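Local atomic coordinates of choline dehydrogenase and related flavoproteins (Aspergillus oryzae, PDB entry 3Q9T), a protein that oxidises formate as a formate oxidase of the glucose-methanol-choline oxidoreductase family, using a bound 8-formyl-FAD as its cofactor. Residues A[15-20]-A[556-561]; A[308-313]-A[499-504]. All blocks are in the same frame, centred on the assembly; numbering follows the deposited sequence. Where two conformers were deposited one is given.

In the fold
From the N terminus, the chain reaches the dinucleotide-binding helix 16-25 almost at once, right after strand 9-12 of the parallel five-stranded sheet. Contact 1 (15-20 with 556-561) ties this helix to helix 555-572, the last helix of the chain, and so closes a loop of 535 residues beside the flavin cofactor. Contact 2 (308-313 with 499-504) is nested inside that loop: strand 308-316, in the large mixed sheet, meets the end of helix 494-504 after 185 intervening residues. The centres of contact 1 and contact 2 lie about 29 Å apart, and the two do not touch. Contact 1 belongs to the FAD-binding core, contact 2 to the large mixed sheet and the helices packed on it.

Contact 1 (A[15-20]-A[556-561]); sequences GTAGNT and NSVYAV. With FAY ([(2R,3S,4R,5R)-5-(6-amino-9H-purin-9-yl)-3,4-dihydroxytetrahydrofuran-2-yl]methyl (2R,3S,4S)-5-(8-formyl-7-methyl-2,4-dioxo-3,4-dihydrobenzo[g]pteridin-10(2H)-yl)-2,3,4-trihydroxypentyl dihydrogen diphosphate), chain D.
The dinucleotide-binding turn of a Rossmann-type FAD fold, where a GxGxxG pattern leads into helix 16-25, packs against helix 555-572 beside the cofactor diphosphate. The two helical segments run roughly alongside, 36° apart, with axes 8.3 Å from each other. Gly15 takes the N-cap position, and its CA lies so close to FAY O5B that a CB would clash there. Thr16 N donates to FAY O2A (3.2 Å), while Ala17 N points almost straight at FAY O1P (3.0 Å), so the helix start, with its partial positive charge, probably stabilises the diphosphate.

Thr16 OG1, beside the backbone N, donates to FAY O2A at 2.7 Å and accepts from the ribityl hydroxyl O3' of FAY at 2.6 Å. Its CG2, anti to the backbone N, lies over one face of the Tyr559 ring, offset toward the rim, in a CH-pi contact 3.7 Å from the centroid; the two side chains cross at about a right angle. Thr20 OG1 meets the ring obliquely at Tyr559 CD1 and donates to Thr16 O (2.8 Å). Val558 CG1 touches Ala17 CB at 4.1 Å and also C5' and O5' of FAY.

Tyr559 also touches Ser211, whose OG hydrogen-bonds Gly15 O; helix 16-25 follows strand 9-12 of the parallel sheet, and helix 555-572 brings Gln555 N to the cofactor.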
loop_
_atom_site.group_PDB
_atom_site.type_symbol
_atom_site.label_atom_id
_atom_site.label_comp_id
_atom_site.label_asym_id
_atom_site.label_seq_id
_atom_site.Cartn_x
_atom_site.Cartn_y
_atom_site.Cartn_z
ATOM N N GLY A 15 -11.178 -20.387 -18.525
ATOM C CA GLY A 15 -10.772 -20.626 -17.150
ATOM C C GLY A 15 -11.469 -21.806 -16.496
ATOM O O GLY A 15 -11.879 -22.771 -17.164
ATOM N N THR A 16 -11.623 -21.712 -15.180
ATOM C CA THR A 16 -12.177 -22.795 -14.387
ATOM C C THR A 16 -13.596 -23.179 -14.772
ATOM O O THR A 16 -13.850 -24.321 -15.144
ATOM C CB THR A 16 -12.156 -22.424 -12.912
ATOM O OG1 THR A 16 -10.864 -21.916 -12.588
ATOM C CG2 THR A 16 -12.478 -23.628 -12.040
ATOM N N ALA A 17 -14.530 -22.242 -14.631
ATOM C CA ALA A 17 -15.904 -22.487 -15.061
ATOM C C ALA A 17 -15.995 -22.506 -16.596
ATOM O O ALA A 17 -16.791 -23.258 -17.188
ATOM C CB ALA A 17 -16.833 -21.425 -14.490
ATOM N N GLY A 18 -15.170 -21.681 -17.235
ATOM C CA GLY A 18 -15.198 -21.562 -18.686
ATOM C C GLY A 18 -15.037 -22.926 -19.334
ATOM O O GLY A 18 -15.928 -23.405 -20.022
ATOM N N ASN A 19 -13.904 -23.572 -19.097
ATOM C CA ASN A 19 -13.680 -24.901 -19.658
ATOM C C ASN A 19 -14.707 -25.944 -19.242
ATOM O O ASN A 19 -15.044 -26.823 -20.026
ATOM C CB ASN A 19 -12.259 -25.376 -19.359
ATOM C CG ASN A 19 -11.218 -24.496 -20.018
ATOM O OD1 ASN A 19 -11.507 -23.830 -21.027
ATOM N ND2 ASN A 19 -10.009 -24.481 -19.462
ATOM N N THR A 20 -15.218 -25.841 -18.019
ATOM C CA THR A 20 -16.245 -26.766 -17.566
ATOM C C THR A 20 -17.463 -26.678 -18.472
ATOM O O THR A 20 -17.975 -27.700 -18.955
ATOM C CB THR A 20 -16.688 -26.464 -16.113
ATOM O OG1 THR A 20 -15.552 -26.529 -15.244
ATOM C CG2 THR A 20 -17.750 -27.467 -15.650
ATOM N N ASN A 556 -14.287 -25.635 -5.711
ATOM C CA ASN A 556 -15.345 -26.643 -5.834
ATOM C C ASN A 556 -16.669 -25.977 -6.238
ATOM O O ASN A 556 -17.327 -26.418 -7.186
ATOM C CB ASN A 556 -15.464 -27.437 -4.518
ATOM C CG ASN A 556 -16.391 -28.663 -4.620
ATOM O OD1 ASN A 556 -16.643 -29.315 -3.613
ATOM N ND2 ASN A 556 -16.898 -28.970 -5.821
ATOM N N SER A 557 -17.041 -24.888 -5.564
ATOM C CA SER A 557 -18.273 -24.167 -5.922
ATOM C C SER A 557 -18.219 -23.557 -7.342
ATOM O O SER A 557 -19.246 -23.439 -8.025
ATOM C CB SER A 557 -18.591 -23.080 -4.895
ATOM O OG SER A 557 -17.559 -22.088 -4.859
ATOM N N VAL A 558 -17.025 -23.180 -7.788
ATOM C CA VAL A 558 -16.890 -22.585 -9.114
ATOM C C VAL A 558 -17.114 -23.618 -10.225
ATOM O O VAL A 558 -17.818 -23.357 -11.199
ATOM C CB VAL A 558 -15.533 -21.869 -9.283
ATOM C CG1 VAL A 558 -15.419 -21.256 -10.677
ATOM C CG2 VAL A 558 -15.371 -20.806 -8.202
ATOM N N TYR A 559 -16.503 -24.786 -10.088
ATOM C CA TYR A 559 -16.812 -25.887 -10.988
ATOM C C TYR A 559 -18.299 -26.203 -10.903
ATOM O O TYR A 559 -18.950 -26.388 -11.916
ATOM C CB TYR A 559 -16.007 -27.132 -10.640
ATOM C CG TYR A 559 -14.582 -27.145 -11.154
ATOM C CD1 TYR A 559 -14.305 -27.458 -12.479
ATOM C CD2 TYR A 559 -13.507 -26.876 -10.302
ATOM C CE1 TYR A 559 -12.998 -27.482 -12.954
ATOM C CE2 TYR A 559 -12.190 -26.917 -10.767
ATOM C CZ TYR A 559 -11.946 -27.217 -12.094
ATOM O OH TYR A 559 -10.653 -27.265 -12.562
ATOM N N ALA A 560 -18.850 -26.257 -9.696
ATOM C CA ALA A 560 -20.295 -26.505 -9.559
ATOM C C ALA A 560 -21.109 -25.529 -10.414
ATOM O O ALA A 560 -22.082 -25.924 -11.075
ATOM C CB ALA A 560 -20.733 -26.405 -8.106
ATOM N N VAL A 561 -20.723 -24.253 -10.376
ATOM C CA VAL A 561 -21.417 -23.224 -11.138
ATOM C C VAL A 561 -21.377 -23.524 -12.644
ATOM O O VAL A 561 -22.391 -23.408 -13.342
ATOM C CB VAL A 561 -20.847 -21.815 -10.856
ATOM C CG1 VAL A 561 -21.155 -20.883 -12.017
ATOM C CG2 VAL A 561 -21.412 -21.260 -9.522
HETATM P P FAY D . -13.066 -18.681 -12.508
HETATM N N1 FAY D . -9.689 -22.246 -4.566
HETATM C C2 FAY D . -9.706 -23.516 -3.993
HETATM O O2 FAY D . -10.743 -24.168 -3.972
HETATM N N3 FAY D . -8.530 -24.228 -3.886
HETATM C C4 FAY D . -7.348 -23.536 -3.784
HETATM O O4 FAY D . -6.490 -23.980 -2.999
HETATM N N5 FAY D . -6.142 -21.537 -4.277
HETATM C C6 FAY D . -4.782 -19.859 -5.203
HETATM C C7 FAY D . -4.582 -18.794 -6.064
HETATM C C8 FAY D . -5.658 -18.299 -6.808
HETATM O O8 FAY D . -6.238 -16.979 -8.655
HETATM C C9 FAY D . -6.891 -18.964 -6.765
HETATM P PA FAY D . -10.631 -18.027 -13.793
HETATM C "C1'" FAY D . -9.588 -20.103 -6.503
HETATM C C10 FAY D . -8.498 -21.578 -4.728
HETATM N N10 FAY D . -8.399 -20.518 -5.633
HETATM N N1A FAY D . -9.408 -11.637 -22.583
HETATM O O1A FAY D . -9.580 -17.026 -13.444
HETATM C C1B FAY D . -9.358 -15.411 -18.932
HETATM O O1P FAY D . -13.548 -19.590 -13.613
HETATM C "C2'" FAY D . -9.712 -20.982 -7.769
HETATM O "O2'" FAY D . -8.445 -21.115 -8.308
HETATM C C2A FAY D . -9.259 -12.997 -22.778
HETATM O O2A FAY D . -10.271 -19.438 -13.440
HETATM C C2B FAY D . -8.280 -15.672 -17.896
HETATM O O2B FAY D . -6.983 -15.786 -18.454
HETATM O O2P FAY D . -14.211 -17.869 -11.930
HETATM C "C3'" FAY D . -10.723 -20.660 -8.919
HETATM O "O3'" FAY D . -10.237 -20.874 -10.242
HETATM N N3A FAY D . -9.264 -13.866 -21.699
HETATM C C3B FAY D . -8.742 -16.989 -17.312
HETATM O O3B FAY D . -8.301 -18.030 -18.149
HETATM O O3P FAY D . -12.007 -17.620 -13.098
HETATM C "C4'" FAY D . -11.330 -19.281 -8.886
HETATM O "O4'" FAY D . -11.804 -19.099 -7.554
HETATM C C4A FAY D . -9.425 -13.376 -20.443
HETATM C C4B FAY D . -10.244 -16.930 -17.437
HETATM O O4B FAY D . -10.542 -15.870 -18.330
HETATM C C4X FAY D . -7.344 -22.193 -4.207
HETATM C "C5'" FAY D . -12.463 -19.150 -9.933
HETATM O "O5'" FAY D . -12.249 -19.459 -11.318
HETATM C C5A FAY D . -9.587 -12.010 -20.228
HETATM C C5B FAY D . -10.904 -16.715 -16.089
HETATM O O5B FAY D . -10.881 -17.939 -15.398
HETATM C C5X FAY D . -6.062 -20.369 -5.004
HETATM C C6A FAY D . -9.573 -11.128 -21.306
HETATM N N6A FAY D . -9.629 -9.806 -21.092
HETATM N N7A FAY D . -9.730 -11.812 -18.902
HETATM C C7M FAY D . -3.248 -18.088 -6.023
HETATM C C8A FAY D . -9.676 -13.004 -18.269
HETATM C C8M FAY D . -5.349 -17.449 -7.979
HETATM C C9A FAY D . -7.126 -19.972 -5.831
HETATM N N9A FAY D . -9.482 -13.974 -19.208
#

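Contact 2 (A[308-313]-A[499-504]); sequences PGVPFV and RAVLDR
Strand segment 308-313 and helical segment 499-504 cross nearly at right angles, 102° between their directions, with axes 8.2 Å apart. The nearest CA atoms are those of Val310 and Arg504, 6.0 Å apart, so the strand passes the C-terminal end of the helix. No direct hydrogen bond joins the two.

Val310 carries the apolar part, its CB directed at the helix. Its CG2, anti to the carbonyl carbon, reaches Val501 O at 3.8 Å and the methyl Val501 CG1 at 4.1 Å, the two valines crossing at about a right angle. The other branch, CG1, rests against Arg504 CB at 4.3 Å, so the two branches touch residues three positions apart. Pro311 CD lies 4.0 Å from Arg504 O.

The side chain of Arg504 leaves the helix and runs alongside the strand in its N-to-C direction; Phe312 CB lies near NH1, oblique to the guanidinium. A water donates to Pro311 O at 2.6 Å and accepts from Arg504 NH1 at 3.2 Å.

A helix end thus packs crosswise on the large mixed sheet, which in GMC enzymes generally belongs to the substrate-binding domain. Gly309 pairs with Gln506 of strand 506-507, just past the helix. Helix 454-473 packs on both valines through Met460, strand 308-316 pairs with strand 415-423, and Asp503 hydrogen-bonds Tyr77 of strand 77-81 through OD1 and His407 of the second subunit through OD2.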
loop_
_atom_site.group_PDB
_atom_site.type_symbol
_atom_site.label_atom_id
_atom_site.label_comp_id
_atom_site.label_asym_id
_atom_site.label_seq_id
_atom_site.Cartn_x
_atom_site.Cartn_y
_atom_site.Cartn_z
ATOM N N PRO A 308 -10.561 -12.529 3.850
ATOM C CA PRO A 308 -9.259 -11.986 4.254
ATOM C C PRO A 308 -8.490 -13.092 4.964
ATOM O O PRO A 308 -9.118 -13.959 5.566
ATOM C CB PRO A 308 -9.637 -10.884 5.245
ATOM C CG PRO A 308 -10.897 -11.403 5.887
ATOM C CD PRO A 308 -11.596 -12.295 4.877
ATOM N N GLY A 309 -7.165 -13.090 4.852
ATOM C CA GLY A 309 -6.347 -14.096 5.489
ATOM C C GLY A 309 -5.218 -13.379 6.196
ATOM O O GLY A 309 -4.659 -12.434 5.644
ATOM N N VAL A 310 -4.918 -13.781 7.430
ATOM C CA VAL A 310 -3.658 -13.387 8.048
ATOM C C VAL A 310 -2.782 -14.618 8.272
ATOM O O VAL A 310 -2.945 -15.339 9.250
ATOM C CB VAL A 310 -3.852 -12.602 9.372
ATOM C CG1 VAL A 310 -2.503 -12.375 10.064
ATOM C CG2 VAL A 310 -4.553 -11.279 9.100
ATOM N N PRO A 311 -1.857 -14.878 7.346
ATOM C CA PRO A 311 -0.967 -16.017 7.569
ATOM C C PRO A 311 0.129 -15.657 8.558
ATOM O O PRO A 311 0.463 -14.482 8.719
ATOM C CB PRO A 311 -0.342 -16.260 6.188
ATOM C CG PRO A 311 -1.099 -15.378 5.224
ATOM C CD PRO A 311 -1.644 -14.253 6.033
ATOM N N PHE A 312 0.692 -16.667 9.205
ATOM C CA PHE A 312 1.846 -16.466 10.059
ATOM C C PHE A 312 2.751 -17.692 10.028
ATOM O O PHE A 312 2.278 -18.823 9.876
ATOM C CB PHE A 312 1.410 -16.105 11.489
ATOM C CG PHE A 312 0.772 -17.229 12.247
ATOM C CD1 PHE A 312 1.549 -18.189 12.877
ATOM C CD2 PHE A 312 -0.613 -17.312 12.360
ATOM C CE1 PHE A 312 0.952 -19.220 13.600
ATOM C CE2 PHE A 312 -1.208 -18.339 13.081
ATOM C CZ PHE A 312 -0.419 -19.295 13.707
ATOM N N VAL A 313 4.051 -17.458 10.148
ATOM C CA VAL A 313 5.037 -18.538 10.073
ATOM C C VAL A 313 5.676 -18.866 11.432
ATOM O O VAL A 313 6.075 -17.973 12.180
ATOM C CB VAL A 313 6.163 -18.189 9.095
ATOM C CG1 VAL A 313 7.331 -19.187 9.232
ATOM C CG2 VAL A 313 5.629 -18.140 7.654
ATOM N N ARG A 499 -3.361 -3.396 14.434
ATOM C CA ARG A 499 -2.415 -2.974 13.414
ATOM C C ARG A 499 -1.831 -4.185 12.683
ATOM O O ARG A 499 -1.711 -4.192 11.456
ATOM C CB ARG A 499 -1.294 -2.159 14.061
ATOM C CG ARG A 499 -0.141 -1.835 13.126
ATOM C CD ARG A 499 -0.463 -0.681 12.190
ATOM N NE ARG A 499 0.622 -0.428 11.242
ATOM C CZ ARG A 499 0.629 0.572 10.365
ATOM N NH1 ARG A 499 -0.387 1.420 10.323
ATOM N NH2 ARG A 499 1.646 0.720 9.534
ATOM N N ALA A 500 -1.472 -5.207 13.448
ATOM C CA ALA A 500 -0.948 -6.451 12.890
ATOM C C ALA A 500 -1.896 -7.076 11.863
ATOM O O ALA A 500 -1.467 -7.481 10.786
ATOM C CB ALA A 500 -0.661 -7.452 14.009
ATOM N N VAL A 501 -3.182 -7.156 12.198
ATOM C CA VAL A 501 -4.155 -7.772 11.298
ATOM C C VAL A 501 -4.266 -6.990 9.984
ATOM O O VAL A 501 -4.165 -7.553 8.893
ATOM C CB VAL A 501 -5.532 -7.893 11.972
ATOM C CG1 VAL A 501 -6.584 -8.287 10.969
ATOM C CG2 VAL A 501 -5.472 -8.905 13.112
ATOM N N LEU A 502 -4.445 -5.680 10.088
ATOM C CA LEU A 502 -4.566 -4.854 8.898
ATOM C C LEU A 502 -3.297 -4.891 8.051
ATOM O O LEU A 502 -3.359 -4.933 6.820
ATOM C CB LEU A 502 -4.934 -3.408 9.250
ATOM C CG LEU A 502 -6.243 -3.223 10.026
ATOM C CD1 LEU A 502 -6.434 -1.774 10.379
ATOM C CD2 LEU A 502 -7.452 -3.756 9.243
ATOM N N ASP A 503 -2.150 -4.869 8.700
ATOM C CA ASP A 503 -0.902 -4.692 7.974
ATOM C C ASP A 503 -0.343 -5.994 7.425
ATOM O O ASP A 503 0.523 -5.990 6.548
ATOM C CB ASP A 503 0.147 -3.992 8.846
ATOM C CG ASP A 503 1.219 -3.330 8.021
ATOM O OD1 ASP A 503 0.865 -2.668 7.019
ATOM O OD2 ASP A 503 2.408 -3.486 8.352
ATOM N N ARG A 504 -0.839 -7.111 7.934
ATOM C CA ARG A 504 -0.283 -8.400 7.565
ATOM C C ARG A 504 -1.253 -9.274 6.790
ATOM O O ARG A 504 -0.891 -10.373 6.337
ATOM C CB ARG A 504 0.118 -9.149 8.820
ATOM C CG ARG A 504 1.410 -8.707 9.410
ATOM C CD ARG A 504 2.196 -9.942 9.733
ATOM N NE ARG A 504 2.363 -10.043 11.155
ATOM C CZ ARG A 504 2.931 -11.066 11.773
ATOM N NH1 ARG A 504 3.350 -12.123 11.087
ATOM N NH2 ARG A 504 3.048 -11.027 13.093
HETATM O O HOH W 1 2.108 -12.534 8.146
#